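Side-chain contacts in ATP phosphoribosyltransferase regulatory subunit (Bacillus halodurans, PDB 3OD1), which is probably required for the first step of histidine biosynthesis, as the regulatory partner of the catalytic HisG subunit of ATP phosphoribosyltransferase: residues B[66-71]-B[81-86]; B[88-93]-B[301-306]. All coordinates share one frame; numbering follows the deposited sequence.

Interaction 1. Residues B[66-71]-B[81-86]; sequences QQLFKL and LRPDMT
Leu68 meets Pro83 through one methyl: its CD2 sits 3.5 Å from Pro83 CB, tighter than usual for two carbons, and almost as near to CG of the same ring. At Phe69 the backbone and the ring both engage Leu81. The amide N of Leu81 donates to Phe69 O at 3.0 Å, with an N-H...O angle of 150°. A water also bridges the two residues, accepting from Phe69 N (2.8 Å) and donating to Leu81 O. With CG anti to the backbone N (chi1 -164°), the Phe69 ring runs alongside Leu81 in the same direction and takes Leu81 CD1 over the centre of one face, a CH-pi contact of 3.7 Å to the centroid. An alanine here is likely to leave the Leu81 methyl without its aromatic face and open a gap beside it. Leu71 reaches in at about a right angle to Leu81, its CD2 lying 4.0 Å from Leu81 CG. The contact joins edge strand 69-72 to the end of the central strand 78-81 of the three-stranded antiparallel sheet: Leu71 and Leu81 also pack on Leu51 of strand 51-53, the other edge strand, while Phe69 and Leu81 touch Leu51 of the second subunit, placing the contact at the dimer interface.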
ATOM      1  N   GLN B  66       7.755   5.611 -23.236  1.00 43.22           N
ATOM      2  CA  GLN B  66       8.204   6.921 -22.792  1.00 47.49           C
ATOM      3  C   GLN B  66       7.617   7.281 -21.423  1.00 45.76           C
ATOM      4  O   GLN B  66       8.150   8.138 -20.713  1.00 48.79           O
ATOM      5  CB  GLN B  66       7.829   7.975 -23.834  1.00 57.89           C
ATOM      6  CG  GLN B  66       8.435   9.344 -23.612  1.00 73.03           C
ATOM      7  CD  GLN B  66       8.215  10.274 -24.799  1.00 89.71           C
ATOM      8  OE1 GLN B  66       7.944   9.825 -25.916  1.00 92.50           O
ATOM      9  NE2 GLN B  66       8.339  11.577 -24.562  1.00 96.08           N
ATOM     10  N   GLN B  67       6.527   6.620 -21.052  1.00 36.04           N
ATOM     11  CA  GLN B  67       5.866   6.876 -19.766  1.00 39.37           C
ATOM     12  C   GLN B  67       6.347   5.956 -18.641  1.00 37.47           C
ATOM     13  O   GLN B  67       5.884   6.072 -17.509  1.00 38.52           O
ATOM     14  CB  GLN B  67       4.349   6.730 -19.908  1.00 44.86           C
ATOM     15  CG  GLN B  67       3.661   7.914 -20.555  1.00 55.44           C
ATOM     16  CD  GLN B  67       3.769   9.164 -19.711  1.00 77.18           C
ATOM     17  OE1 GLN B  67       3.312   9.196 -18.563  1.00 85.41           O
ATOM     18  NE2 GLN B  67       4.375  10.207 -20.272  1.00 82.73           N
ATOM     19  N   LEU B  68       7.255   5.032 -18.941  1.00 33.31           N
ATOM     20  CA  LEU B  68       7.709   4.101 -17.911  1.00 36.29           C
ATOM     21  C   LEU B  68       8.729   4.763 -17.003  1.00 39.94           C
ATOM     22  O   LEU B  68       9.580   5.523 -17.484  1.00 37.08           O
ATOM     23  CB  LEU B  68       8.321   2.851 -18.539  1.00 32.94           C
ATOM     24  CG  LEU B  68       7.391   1.995 -19.403  1.00 33.70           C
ATOM     25  CD1 LEU B  68       8.192   0.956 -20.153  1.00 32.12           C
ATOM     26  CD2 LEU B  68       6.333   1.334 -18.528  1.00 40.55           C
ATOM     27  N   PHE B  69       8.636   4.499 -15.694  1.00 36.11           N
ATOM     28  CA  PHE B  69       9.696   4.902 -14.778  1.00 34.32           C
ATOM     29  C   PHE B  69      10.787   3.833 -14.786  1.00 39.83           C
ATOM     30  O   PHE B  69      10.687   2.802 -14.100  1.00 36.11           O
ATOM     31  CB  PHE B  69       9.172   5.116 -13.347  1.00 36.81           C
ATOM     32  CG  PHE B  69      10.128   5.886 -12.455  1.00 37.96           C
ATOM     33  CD1 PHE B  69      11.398   5.392 -12.179  1.00 38.50           C
ATOM     34  CD2 PHE B  69       9.755   7.094 -11.891  1.00 44.16           C
ATOM     35  CE1 PHE B  69      12.283   6.097 -11.362  1.00 40.07           C
ATOM     36  CE2 PHE B  69      10.638   7.804 -11.063  1.00 39.88           C
ATOM     37  CZ  PHE B  69      11.901   7.308 -10.814  1.00 37.91           C
ATOM     38  N   LYS B  70      11.835   4.096 -15.562  1.00 29.57           N
ATOM     39  CA  LYS B  70      12.981   3.203 -15.658  1.00 30.86           C
ATOM     40  C   LYS B  70      14.080   3.557 -14.666  1.00 33.35           C
ATOM     41  O   LYS B  70      14.249   4.726 -14.292  1.00 36.80           O
ATOM     42  CB  LYS B  70      13.558   3.243 -17.083  1.00 36.74           C
ATOM     43  CG  LYS B  70      12.609   2.751 -18.165  1.00 35.36           C
ATOM     44  CD  LYS B  70      13.130   3.104 -19.558  1.00 38.72           C
ATOM     45  CE  LYS B  70      12.125   2.750 -20.649  1.00 42.04           C
ATOM     46  NZ  LYS B  70      12.774   2.729 -22.014  1.00 46.53           N
ATOM     47  N   LEU B  71      14.826   2.540 -14.242  1.00 37.10           N
ATOM     48  CA  LEU B  71      16.033   2.733 -13.433  1.00 36.04           C
ATOM     49  C   LEU B  71      16.989   1.577 -13.655  1.00 38.04           C
ATOM     50  O   LEU B  71      16.569   0.474 -14.016  1.00 44.33           O
ATOM     51  CB  LEU B  71      15.700   2.819 -11.932  1.00 33.75           C
ATOM     52  CG  LEU B  71      14.958   1.600 -11.369  1.00 38.30           C
ATOM     53  CD1 LEU B  71      15.523   1.164 -10.014  1.00 42.31           C
ATOM     54  CD2 LEU B  71      13.453   1.870 -11.302  1.00 35.89           C
ATOM     55  N   LEU B  81       9.740   0.758 -12.127  1.00 31.22           N
ATOM     56  CA  LEU B  81       8.743   0.815 -11.073  1.00 28.65           C
ATOM     57  C   LEU B  81       7.448   0.437 -11.770  1.00 31.36           C
ATOM     58  O   LEU B  81       7.129   0.991 -12.818  1.00 33.92           O
ATOM     59  CB  LEU B  81       8.677   2.227 -10.481  1.00 26.03           C
ATOM     60  CG  LEU B  81       9.922   2.647  -9.682  1.00 36.21           C
ATOM     61  CD1 LEU B  81       9.840   4.095  -9.151  1.00 31.78           C
ATOM     62  CD2 LEU B  81      10.172   1.674  -8.524  1.00 34.23           C
ATOM     63  N   ARG B  82       6.713  -0.525 -11.225  1.00 31.87           N
ATOM     64  CA  ARG B  82       5.581  -1.079 -11.960  1.00 31.93           C
ATOM     65  C   ARG B  82       4.640  -0.016 -12.535  1.00 28.17           C
ATOM     66  O   ARG B  82       4.098   0.844 -11.811  1.00 28.69           O
ATOM     67  CB  ARG B  82       4.803  -2.075 -11.122  1.00 39.77           C
ATOM     68  CG  ARG B  82       4.306  -1.481  -9.862  1.00 41.09           C
ATOM     69  CD  ARG B  82       3.132  -2.248  -9.337  1.00 50.26           C
ATOM     70  NE  ARG B  82       2.705  -1.685  -8.067  1.00 52.81           N
ATOM     71  CZ  ARG B  82       2.960  -2.234  -6.892  1.00 45.63           C
ATOM     72  NH1 ARG B  82       3.617  -3.377  -6.827  1.00 55.44           N
ATOM     73  NH2 ARG B  82       2.520  -1.656  -5.789  1.00 47.32           N
ATOM     74  N   PRO B  83       4.442  -0.077 -13.856  1.00 31.21           N
ATOM     75  CA  PRO B  83       3.576   0.870 -14.553  1.00 31.99           C
ATOM     76  C   PRO B  83       2.093   0.537 -14.385  1.00 31.48           C
ATOM     77  O   PRO B  83       1.243   1.426 -14.511  1.00 29.33           O
ATOM     78  CB  PRO B  83       4.018   0.723 -16.022  1.00 30.08           C
ATOM     79  CG  PRO B  83       4.608  -0.639 -16.106  1.00 36.42           C
ATOM     80  CD  PRO B  83       5.275  -0.858 -14.783  1.00 33.10           C
ATOM     81  N   ASP B  84       1.782  -0.729 -14.119  1.00 31.02           N
ATOM     82  CA  ASP B  84       0.391  -1.173 -14.020  1.00 36.51           C
ATOM     83  C   ASP B  84       0.335  -2.493 -13.246  1.00 34.37           C
ATOM     84  O   ASP B  84       1.372  -3.085 -12.950  1.00 34.51           O
ATOM     85  CB  ASP B  84      -0.200  -1.369 -15.419  1.00 38.66           C
ATOM     86  CG  ASP B  84       0.489  -2.507 -16.196  1.00 46.33           C
ATOM     87  OD1 ASP B  84       1.640  -2.334 -16.641  1.00 55.04           O
ATOM     88  OD2 ASP B  84      -0.106  -3.587 -16.346  1.00 41.97           O
HETATM   89  N   MSE B  85      -0.868  -2.975 -12.947  1.00 30.38           N
HETATM   90  CA  MSE B  85      -1.007  -4.265 -12.269  1.00 30.60           C
HETATM   91  C   MSE B  85      -1.395  -5.424 -13.196  1.00 30.00           C
HETATM   92  O   MSE B  85      -1.304  -6.593 -12.807  1.00 32.48           O
HETATM   93  CB  MSE B  85      -1.984  -4.160 -11.091  1.00 25.87           C
HETATM   94  CG  MSE B  85      -1.353  -3.507  -9.829  1.00 27.62           C
HETATM   95 SE   MSE B  85       0.238  -4.474  -9.209  0.72 39.77          SE
HETATM   96  CE  MSE B  85      -0.594  -6.158  -8.675  1.00 36.55           C
ATOM     97  N   THR B  86      -1.819  -5.102 -14.414  1.00 29.76           N
ATOM     98  CA  THR B  86      -2.267  -6.136 -15.341  1.00 29.48           C
ATOM     99  C   THR B  86      -1.110  -7.024 -15.816  1.00 31.75           C
ATOM    100  O   THR B  86      -1.206  -8.255 -15.782  1.00 35.63           O
ATOM    101  CB  THR B  86      -3.016  -5.556 -16.552  1.00 28.74           C
ATOM    102  OG1 THR B  86      -4.124  -4.770 -16.096  1.00 29.75           O
ATOM    103  CG2 THR B  86      -3.525  -6.691 -17.448  1.00 31.53           C
TER
HETATM  104  O   HOH W   1       6.586   2.968 -14.661  1.00 27.79           O

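Interaction 2. Residues B[88-93]-B[301-306]; sequences PIARLV and DELLSK
Ala90 presents its methyl to two consecutive leucines, and the side chains that meet are all apolar. Its CB lies 3.9 Å from Leu303 CD2 and equally far from Leu304 CD1, with Leu304 CD2 only slightly more distant at 4.0 Å. The small side chain lets the backbones come close, the CA atoms of Ala90 and Leu304 being 5.8 Å apart. Leu303 carries its CG anti to the backbone N (chi1 -177°), which brings the CD2 branch up to the alanine. Leu304 starts off to one side, but its far end bends back to the helix, and CD1 lies 3.8 Å from Ala90 O as well as against the methyl. One turn along, Val93 adds its CG1 branch, 4.1 Å from Leu304 CD1, the two side chains crossing at about a right angle.

The contact joins helix 86-94 to the short, weakly bonded helical turn 303-306 within the class-II aminoacyl-tRNA synthetase fold, whose core is an antiparallel sheet flanked by helices. Both pieces lie against that sheet: Val93 and Leu304 share Ile134 of strand 125-134 as a floor, and Leu303 also packs on Val60 of helix 54-60.

Polar links lie around this apolar patch. Val93 O accepts a hydrogen bond from Arg309 NH1, a second tie between helix 86-94 and the chain following the turn. Arg91, whose CB is directed away from 301-306, forms salt bridges with Glu52 of its own chain through NH2 and with Asp18 of the second subunit through NH1.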
ATOM      1  N   PRO B  88       1.933  -7.364 -14.372  1.00 33.79           N
ATOM      2  CA  PRO B  88       2.411  -8.167 -13.240  1.00 33.89           C
ATOM      3  C   PRO B  88       1.449  -9.304 -12.905  1.00 34.06           C
ATOM      4  O   PRO B  88       1.905 -10.399 -12.598  1.00 34.69           O
ATOM      5  CB  PRO B  88       2.512  -7.144 -12.096  1.00 31.45           C
ATOM      6  CG  PRO B  88       2.846  -5.850 -12.820  1.00 30.40           C
ATOM      7  CD  PRO B  88       2.016  -5.915 -14.096  1.00 27.05           C
ATOM      8  N   ILE B  89       0.143  -9.073 -12.995  1.00 32.85           N
ATOM      9  CA  ILE B  89      -0.788 -10.156 -12.698  1.00 30.71           C
ATOM     10  C   ILE B  89      -0.683 -11.266 -13.761  1.00 32.06           C
ATOM     11  O   ILE B  89      -0.775 -12.445 -13.442  1.00 33.52           O
ATOM     12  CB  ILE B  89      -2.229  -9.646 -12.517  1.00 35.44           C
ATOM     13  CG1 ILE B  89      -2.358  -8.972 -11.143  1.00 33.94           C
ATOM     14  CG2 ILE B  89      -3.227 -10.795 -12.656  1.00 36.74           C
ATOM     15  CD1 ILE B  89      -3.657  -8.251 -10.930  1.00 33.27           C
ATOM     16  N   ALA B  90      -0.453 -10.885 -15.012  1.00 28.56           N
ATOM     17  CA  ALA B  90      -0.264 -11.885 -16.063  1.00 32.53           C
ATOM     18  C   ALA B  90       0.956 -12.758 -15.752  1.00 36.57           C
ATOM     19  O   ALA B  90       0.906 -13.986 -15.895  1.00 34.17           O
ATOM     20  CB  ALA B  90      -0.125 -11.220 -17.427  1.00 28.66           C
ATOM     21  N   ARG B  91       2.045 -12.124 -15.321  1.00 29.88           N
ATOM     22  CA  ARG B  91       3.240 -12.867 -14.917  1.00 32.56           C
ATOM     23  C   ARG B  91       2.919 -13.836 -13.785  1.00 34.38           C
ATOM     24  O   ARG B  91       3.329 -14.995 -13.800  1.00 35.29           O
ATOM     25  CB  ARG B  91       4.385 -11.930 -14.487  1.00 34.67           C
ATOM     26  CG  ARG B  91       5.665 -12.695 -14.041  1.00 35.54           C
ATOM     27  CD  ARG B  91       6.795 -11.770 -13.551  1.00 38.06           C
ATOM     28  NE  ARG B  91       6.335 -10.807 -12.545  1.00 34.90           N
ATOM     29  CZ  ARG B  91       5.803 -11.130 -11.369  1.00 37.68           C
ATOM     30  NH1 ARG B  91       5.664 -12.402 -11.018  1.00 33.92           N
ATOM     31  NH2 ARG B  91       5.395 -10.170 -10.540  1.00 33.17           N
ATOM     32  N   LEU B  92       2.181 -13.345 -12.799  1.00 32.99           N
ATOM     33  CA  LEU B  92       1.848 -14.130 -11.619  1.00 36.78           C
ATOM     34  C   LEU B  92       1.051 -15.349 -12.044  1.00 41.19           C
ATOM     35  O   LEU B  92       1.350 -16.478 -11.640  1.00 46.92           O
ATOM     36  CB  LEU B  92       1.028 -13.259 -10.666  1.00 43.23           C
ATOM     37  CG  LEU B  92       1.056 -13.495  -9.162  1.00 50.07           C
ATOM     38  CD1 LEU B  92       0.113 -12.524  -8.492  1.00 43.42           C
ATOM     39  CD2 LEU B  92       0.648 -14.915  -8.858  1.00 60.68           C
ATOM     40  N   VAL B  93       0.043 -15.110 -12.878  1.00 34.60           N
ATOM     41  CA  VAL B  93      -0.850 -16.148 -13.376  1.00 37.86           C
ATOM     42  C   VAL B  93      -0.126 -17.256 -14.136  1.00 41.63           C
ATOM     43  O   VAL B  93      -0.466 -18.428 -13.976  1.00 40.16           O
ATOM     44  CB  VAL B  93      -1.959 -15.552 -14.275  1.00 41.50           C
ATOM     45  CG1 VAL B  93      -2.755 -16.660 -14.972  1.00 35.11           C
ATOM     46  CG2 VAL B  93      -2.879 -14.667 -13.445  1.00 44.00           C
ATOM     47  N   ASP B 301      -6.755  -9.788 -25.082  1.00 37.40           N
ATOM     48  CA  ASP B 301      -6.700 -11.243 -25.260  1.00 41.24           C
ATOM     49  C   ASP B 301      -5.352 -11.822 -25.702  1.00 39.56           C
ATOM     50  O   ASP B 301      -5.221 -13.037 -25.805  1.00 34.93           O
ATOM     51  CB  ASP B 301      -7.775 -11.718 -26.253  1.00 38.16           C
ATOM     52  CG  ASP B 301      -9.181 -11.706 -25.660  1.00 43.08           C
ATOM     53  OD1 ASP B 301      -9.341 -11.462 -24.439  1.00 36.50           O
ATOM     54  OD2 ASP B 301     -10.136 -11.948 -26.428  1.00 40.06           O
ATOM     55  N   GLU B 302      -4.363 -10.972 -25.962  1.00 38.21           N
ATOM     56  CA  GLU B 302      -3.058 -11.461 -26.419  1.00 39.73           C
ATOM     57  C   GLU B 302      -1.937 -11.319 -25.375  1.00 38.05           C
ATOM     58  O   GLU B 302      -0.811 -11.767 -25.591  1.00 41.65           O
ATOM     59  CB  GLU B 302      -2.659 -10.778 -27.731  1.00 39.08           C
ATOM     60  CG  GLU B 302      -3.634 -11.057 -28.873  1.00 48.45           C
ATOM     61  CD  GLU B 302      -3.855 -12.552 -29.083  1.00 57.43           C
ATOM     62  OE1 GLU B 302      -2.897 -13.340 -28.893  1.00 57.01           O
ATOM     63  OE2 GLU B 302      -4.990 -12.943 -29.428  1.00 64.59           O
ATOM     64  N   LEU B 303      -2.231 -10.717 -24.235  1.00 38.45           N
ATOM     65  CA  LEU B 303      -1.177 -10.528 -23.235  1.00 38.43           C
ATOM     66  C   LEU B 303      -0.701 -11.840 -22.610  1.00 37.96           C
ATOM     67  O   LEU B 303       0.501 -12.093 -22.546  1.00 36.30           O
ATOM     68  CB  LEU B 303      -1.610  -9.560 -22.139  1.00 29.26           C
ATOM     69  CG  LEU B 303      -0.562  -9.236 -21.067  1.00 37.11           C
ATOM     70  CD1 LEU B 303       0.645  -8.511 -21.669  1.00 32.39           C
ATOM     71  CD2 LEU B 303      -1.184  -8.392 -19.970  1.00 32.57           C
ATOM     72  N   LEU B 304      -1.631 -12.671 -22.144  1.00 34.69           N
ATOM     73  CA  LEU B 304      -1.235 -13.889 -21.433  1.00 36.37           C
ATOM     74  C   LEU B 304      -0.360 -14.804 -22.287  1.00 42.73           C
ATOM     75  O   LEU B 304       0.469 -15.553 -21.753  1.00 39.66           O
ATOM     76  CB  LEU B 304      -2.450 -14.646 -20.875  1.00 37.24           C
ATOM     77  CG  LEU B 304      -2.895 -14.264 -19.452  1.00 37.27           C
ATOM     78  CD1 LEU B 304      -1.830 -14.624 -18.418  1.00 32.02           C
ATOM     79  CD2 LEU B 304      -3.234 -12.782 -19.359  1.00 33.52           C
ATOM     80  N   SER B 305      -0.543 -14.740 -23.606  1.00 45.79           N
ATOM     81  CA  SER B 305       0.278 -15.515 -24.535  1.00 44.81           C
ATOM     82  C   SER B 305       1.744 -15.126 -24.435  1.00 44.34           C
ATOM     83  O   SER B 305       2.621 -15.971 -24.586  1.00 41.33           O
ATOM     84  CB  SER B 305      -0.193 -15.328 -25.977  1.00 45.25           C
ATOM     85  OG  SER B 305      -1.462 -15.919 -26.171  1.00 56.85           O
ATOM     86  N   LYS B 306       2.006 -13.843 -24.194  1.00 42.26           N
ATOM     87  CA  LYS B 306       3.376 -13.362 -24.039  1.00 45.08           C
ATOM     88  C   LYS B 306       4.066 -13.916 -22.789  1.00 46.06           C
ATOM     89  O   LYS B 306       5.288 -13.854 -22.681  1.00 41.91           O
ATOM     90  CB  LYS B 306       3.414 -11.834 -24.041  1.00 44.16           C
ATOM     91  CG  LYS B 306       3.024 -11.250 -25.378  1.00 44.43           C
ATOM     92  CD  LYS B 306       2.926  -9.750 -25.339  1.00 42.41           C
ATOM     93  CE  LYS B 306       2.370  -9.221 -26.659  1.00 50.19           C
ATOM     94  NZ  LYS B 306       2.349  -7.726 -26.655  1.00 55.46           N
TER

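In the fold
From the N terminus, the chain passes helix 54-60 and enters strand 69-72; interaction 1 then closes a short beta-hairpin loop, with nine residues between its segments. The chain leaves 81-86 straight into helix 86-94, where interaction 2 opens, so the two contacts follow in series and neither nest nor cross. Interaction 2 closes a far longer loop of 207 residues, which includes most strands of the large mixed sheet, and returns at 301-306. Their centres are 16 Å apart, and Thr86 CG2 touches Leu303 CD2 at 3.8 Å, joining them directly. Together they link the small three-stranded sheet to the helical layer on the large one, and both segment pairs also reach the second subunit.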